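Local coordinates for uncharacterized protein (Bacteroides ovatus, PDB 4FS7) that is of unknown function but, as an extracellular leucine-rich repeat protein of the BspA type, probably binds other proteins, at residues 47-50 / 55-58; 97-102 / 111-116. All coordinates share one frame; numbering follows the deposited sequence. Where two conformers were deposited one is given.

Interaction 1. Residues 47-50 / 55-58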
loop_
_atom_site.group_PDB
_atom_site.type_symbol
_atom_site.label_atom_id
_atom_site.label_comp_id
_atom_site.label_asym_id
_atom_site.label_seq_id
_atom_site.Cartn_x
_atom_site.Cartn_y
_atom_site.Cartn_z
ATOM N N PRO A 47 -11.294 -38.076 2.092
ATOM C CA PRO A 47 -10.660 -39.211 2.780
ATOM C C PRO A 47 -9.162 -39.284 2.458
ATOM O O PRO A 47 -8.695 -38.766 1.420
ATOM C CB PRO A 47 -11.425 -40.396 2.209
ATOM C CG PRO A 47 -11.725 -39.976 0.783
ATOM C CD PRO A 47 -12.053 -38.512 0.910
ATOM N N PRO A 48 -8.390 -40.004 3.291
ATOM C CA PRO A 48 -6.954 -40.168 3.042
ATOM C C PRO A 48 -6.619 -41.250 2.024
ATOM O O PRO A 48 -5.509 -41.263 1.465
ATOM C CB PRO A 48 -6.411 -40.560 4.409
ATOM C CG PRO A 48 -7.566 -41.193 5.107
ATOM C CD PRO A 48 -8.760 -40.455 4.646
ATOM N N VAL A 49 -7.578 -42.154 1.811
ATOM C CA VAL A 49 -7.430 -43.332 0.936
ATOM C C VAL A 49 -8.758 -43.579 0.253
ATOM O O VAL A 49 -9.816 -43.434 0.881
ATOM C CB VAL A 49 -6.994 -44.615 1.724
ATOM C CG1 VAL A 49 -6.879 -45.805 0.774
ATOM C CG2 VAL A 49 -5.717 -44.421 2.439
ATOM N N VAL A 50 -8.682 -43.953 -1.033
ATOM C CA VAL A 50 -9.839 -44.415 -1.742
ATOM C C VAL A 50 -9.458 -45.726 -2.472
ATOM O O VAL A 50 -8.284 -45.967 -2.805
ATOM C CB VAL A 50 -10.392 -43.368 -2.749
ATOM C CG1 VAL A 50 -10.991 -42.153 -2.015
ATOM C CG2 VAL A 50 -9.314 -42.974 -3.798
ATOM N N ASN A 55 -7.817 -51.536 -6.187
ATOM C CA ASN A 55 -6.572 -50.992 -5.715
ATOM C C ASN A 55 -6.809 -49.789 -4.841
ATOM O O ASN A 55 -7.750 -49.062 -5.062
ATOM C CB ASN A 55 -5.703 -50.593 -6.883
ATOM C CG ASN A 55 -5.142 -51.797 -7.596
ATOM O OD1 ASN A 55 -4.441 -52.609 -7.003
ATOM N ND2 ASN A 55 -5.470 -51.945 -8.828
ATOM N N LYS A 56 -5.939 -49.633 -3.856
ATOM C CA LYS A 56 -6.030 -48.479 -2.981
ATOM C C LYS A 56 -5.094 -47.388 -3.481
ATOM O O LYS A 56 -3.996 -47.643 -3.959
ATOM C CB LYS A 56 -5.729 -48.885 -1.535
ATOM C CG LYS A 56 -6.643 -49.930 -0.969
ATOM C CD LYS A 56 -6.164 -50.376 0.413
ATOM C CE LYS A 56 -4.695 -50.802 0.413
ATOM N NZ LYS A 56 -4.420 -51.975 -0.468
ATOM N N TYR A 57 -5.568 -46.154 -3.352
ATOM C CA TYR A 57 -4.867 -44.971 -3.760
ATOM C C TYR A 57 -4.836 -44.003 -2.585
ATOM O O TYR A 57 -5.835 -43.718 -1.974
ATOM C CB TYR A 57 -5.564 -44.338 -4.967
ATOM C CG TYR A 57 -5.592 -45.244 -6.156
ATOM C CD1 TYR A 57 -4.539 -45.263 -7.049
ATOM C CD2 TYR A 57 -6.644 -46.080 -6.384
ATOM C CE1 TYR A 57 -4.520 -46.106 -8.146
ATOM C CE2 TYR A 57 -6.637 -46.970 -7.514
ATOM C CZ TYR A 57 -5.560 -46.965 -8.362
ATOM O OH TYR A 57 -5.540 -47.839 -9.454
ATOM N N ASP A 58 -3.656 -43.489 -2.318
ATOM C CA ASP A 58 -3.458 -42.473 -1.289
ATOM C C ASP A 58 -3.798 -41.108 -1.864
ATOM O O ASP A 58 -3.350 -40.787 -2.956
ATOM C CB ASP A 58 -2.000 -42.519 -0.857
ATOM C CG ASP A 58 -1.651 -43.846 -0.161
ATOM O OD1 ASP A 58 -2.359 -44.243 0.802
ATOM O OD2 ASP A 58 -0.708 -44.524 -0.625
HETATM O O HOH W 1 -3.165 -42.386 2.525
#
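V50 and Y57 face each other as an antiparallel hydrogen-bonded pair, and their main chains supply both direct hydrogen bonds of the contact. Y57 N donates a hydrogen bond to V50 O at 2.8 Å, meeting that carbonyl almost head-on (C=O...N 171°); in return V50 N reaches Y57 O at 3.0 Å, within the carbonyl plane. Each oxygen also receives a CA-H...O contact, V50 O from K56 CA and Y57 O from V49 CA. One residue along, V49 and D58 form a non-hydrogen-bonded pair. Here a water spans the strands, donating to P48 O at 2.8 Å and to D58 OD1 at 2.7 Å. An aspartate suits this exposed place because its carboxylate oxygen accepts a hydrogen bond from the water, while OD1 also lies 3.7 Å from V49 CG2, the two side chains running side by side. The other branch of V49, CG1, stands anti to the backbone N (chi1 179°) and rests obliquely on K56 CB. Beta-branched valine fits the extended backbone on both faces. V50 turns to the face shared with Y57, where its CG2 lies 4.2 Å from Y57 CB, the side chains crossing nearly at a right angle. Strand 49-52 edges the N-terminal mixed sheet, while 55-62, its hairpin partner, runs inside it: V50 packs on F4, I6 and Y11, the Y57 ring meets F13, and D58 bonds through its backbone to G18 and V20 on the far side.

Interaction 2. Residues 97-102 / 111-116; sequences EIINIP and CTFSGC
F113 reaches across to I99 and I101, and the far end of its ring carries the whole contact. The ring carbon CE1 meets two branches of I99 at once, CG2 and CD1, each at 3.9 Å, with CG2 approaching obliquely. In the conformer described, the neighbouring CZ also comes within 3.7 Å of I101 CD1, which lies at the ring edge near the ring plane. The ring and the two isoleucines extend from opposite directions, so the ring's far end meets the methyls of the two isoleucines head-on. In I99, chi1 of -163° sets CG1 anti to the backbone N and leaves CG2 between that N and the carbonyl carbon; both branches can then address the same ring carbon. I101 instead uses the end of its longer branch. Isoleucine suits both positions, since its beta-branched shape is at home in extended backbone and its ethyl arm spans toward the interior, whereas the long, rigid phenylalanine side chain, met by an isoleucine, can bridge the 10.5 Å between I99 CA and F113 CA. The contact is wholly apolar and buried.

Around it, the F113 ring joins a row of aromatic rings, lying nearly parallel to F136 and inclined by about 30° to F90. I99 also packs on F90 and I76, and I101 on I85. Between the isoleucines, N100 turns away from F113, and its ND2 bonds to I78 O. The phenylalanine is carried by two overlapping turns, type I from C111 to S114 and type II from F113 to C116; G115 accepts the positive phi (85°) required in the second. Short parallel strands, a row of phenylalanine rings and a Phe-x-x-Cys turn, often with glycine before the cysteine, recurring from coil to coil are the signature of the BspA-type leucine-rich repeat solenoid, whose hydrophobic core this contact helps fill.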
loop_
_atom_site.group_PDB
_atom_site.type_symbol
_atom_site.label_atom_id
_atom_site.label_comp_id
_atom_site.label_asym_id
_atom_site.label_seq_id
_atom_site.Cartn_x
_atom_site.Cartn_y
_atom_site.Cartn_z
ATOM N N GLU A 97 -16.315 -21.464 5.157
ATOM C CA GLU A 97 -16.121 -20.911 6.491
ATOM C C GLU A 97 -15.072 -21.667 7.308
ATOM O O GLU A 97 -14.408 -21.085 8.134
ATOM C CB GLU A 97 -17.427 -20.907 7.282
ATOM C CG GLU A 97 -18.527 -20.032 6.703
ATOM C CD GLU A 97 -19.829 -20.131 7.507
ATOM O OE1 GLU A 97 -19.746 -20.333 8.717
ATOM O OE2 GLU A 97 -20.939 -20.029 6.932
ATOM N N ILE A 98 -14.942 -22.966 7.045
ATOM C CA ILE A 98 -14.157 -23.902 7.850
ATOM C C ILE A 98 -13.202 -24.689 6.922
ATOM O O ILE A 98 -13.696 -25.426 6.046
ATOM C CB ILE A 98 -15.090 -24.941 8.578
ATOM C CG1 ILE A 98 -16.016 -24.258 9.574
ATOM C CG2 ILE A 98 -14.255 -26.019 9.296
ATOM C CD1 ILE A 98 -15.323 -23.161 10.309
ATOM N N ILE A 99 -11.880 -24.575 7.105
ATOM C CA ILE A 99 -10.909 -25.402 6.351
ATOM C C ILE A 99 -9.645 -25.518 7.157
ATOM O O ILE A 99 -9.287 -24.596 7.888
ATOM C CB ILE A 99 -10.600 -24.806 4.955
ATOM C CG1 ILE A 99 -9.938 -25.870 4.065
ATOM C CG2 ILE A 99 -9.805 -23.498 5.057
ATOM C CD1 ILE A 99 -9.883 -25.498 2.551
ATOM N N ASN A 100 -9.014 -26.683 7.087
ATOM C CA ASN A 100 -7.715 -26.921 7.704
ATOM C C ASN A 100 -6.644 -27.155 6.645
ATOM O O ASN A 100 -6.925 -27.727 5.590
ATOM C CB ASN A 100 -7.778 -28.161 8.632
ATOM C CG ASN A 100 -7.974 -29.444 7.869
ATOM O OD1 ASN A 100 -9.035 -29.621 7.237
ATOM N ND2 ASN A 100 -7.004 -30.343 7.917
ATOM N N ILE A 101 -5.423 -26.756 6.944
ATOM C CA ILE A 101 -4.285 -27.002 6.065
ATOM C C ILE A 101 -3.354 -27.969 6.774
ATOM O O ILE A 101 -2.800 -27.666 7.820
ATOM C CB ILE A 101 -3.503 -25.737 5.718
ATOM C CG1 ILE A 101 -4.446 -24.622 5.260
ATOM C CG2 ILE A 101 -2.492 -26.052 4.608
ATOM C CD1 ILE A 101 -5.238 -24.997 4.044
ATOM N N PRO A 102 -3.160 -29.176 6.214
ATOM C CA PRO A 102 -2.281 -30.148 6.856
ATOM C C PRO A 102 -0.849 -29.663 7.052
ATOM O O PRO A 102 -0.328 -28.849 6.283
ATOM C CB PRO A 102 -2.304 -31.329 5.865
ATOM C CG PRO A 102 -3.555 -31.213 5.205
ATOM C CD PRO A 102 -3.802 -29.755 5.027
ATOM N N CYS A 111 -3.632 -17.395 -5.623
ATOM C CA CYS A 111 -5.084 -17.309 -5.615
ATOM C C CYS A 111 -5.782 -18.505 -4.937
ATOM O O CYS A 111 -6.983 -18.695 -5.153
ATOM C CB CYS A 111 -5.645 -17.128 -7.035
ATOM S SG CYS A 111 -5.173 -15.554 -7.774
ATOM N N THR A 112 -5.097 -19.235 -4.046
ATOM C CA THR A 112 -5.712 -20.453 -3.515
ATOM C C THR A 112 -7.000 -20.179 -2.747
ATOM O O THR A 112 -7.947 -20.968 -2.843
ATOM C CB THR A 112 -4.699 -21.188 -2.636
ATOM O OG1 THR A 112 -3.608 -21.572 -3.441
ATOM C CG2 THR A 112 -5.299 -22.440 -1.984
ATOM N N PHE A 113 -7.043 -19.070 -1.984
ATOM C CA PHE A 113 -8.197 -18.681 -1.235
ATOM C C PHE A 113 -8.736 -17.327 -1.668
ATOM O O PHE A 113 -9.484 -16.694 -0.930
ATOM C CB PHE A 113 -7.917 -18.663 0.269
ATOM C CG PHE A 113 -7.523 -19.975 0.841
ATOM C CD1 PHE A 113 -8.499 -20.857 1.302
ATOM C CD2 PHE A 113 -6.186 -20.346 0.975
ATOM C CE1 PHE A 113 -8.126 -22.070 1.838
ATOM C CE2 PHE A 113 -5.834 -21.587 1.545
ATOM C CZ PHE A 113 -6.819 -22.413 1.983
ATOM N N SER A 114 -8.335 -16.870 -2.846
ATOM C CA SER A 114 -8.819 -15.600 -3.340
ATOM C C SER A 114 -10.351 -15.657 -3.467
ATOM O O SER A 114 -10.913 -16.612 -4.034
ATOM C CB SER A 114 -8.203 -15.287 -4.672
ATOM O OG SER A 114 -8.700 -14.017 -5.145
ATOM N N GLY A 115 -11.039 -14.658 -2.949
ATOM C CA GLY A 115 -12.475 -14.639 -3.054
ATOM C C GLY A 115 -13.275 -15.403 -2.012
ATOM O O GLY A 115 -14.497 -15.528 -2.114
ATOM N N CYS A 116 -12.598 -15.933 -1.003
ATOM C CA CYS A 116 -13.252 -16.683 0.074
ATOM C C CYS A 116 -13.731 -15.701 1.126
ATOM O O CYS A 116 -13.201 -15.616 2.232
ATOM C CB CYS A 116 -12.284 -17.730 0.654
ATOM S SG CYS A 116 -11.970 -19.073 -0.524
#

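Both contacts belong to the N-terminal part of the elongated chain, on the same side of its centre: the centre of interaction 1 lies about 45 Å from the chain's centre, that of interaction 2 about 23 Å. Their own centres are about 23 Å apart and their nearest atoms about 10 Å, so they do not touch. They follow one another in series, the hairpin of 47-50 and 55-58 closing before 97-102 begins. The first is a surface pairing held by backbone bonds and water; the second is buried packing of side chains alone. Strand 55-62 pairs in parallel with strand 84-85, whose I85 touches I101, which connects the hairpin's sheet to the repeat core.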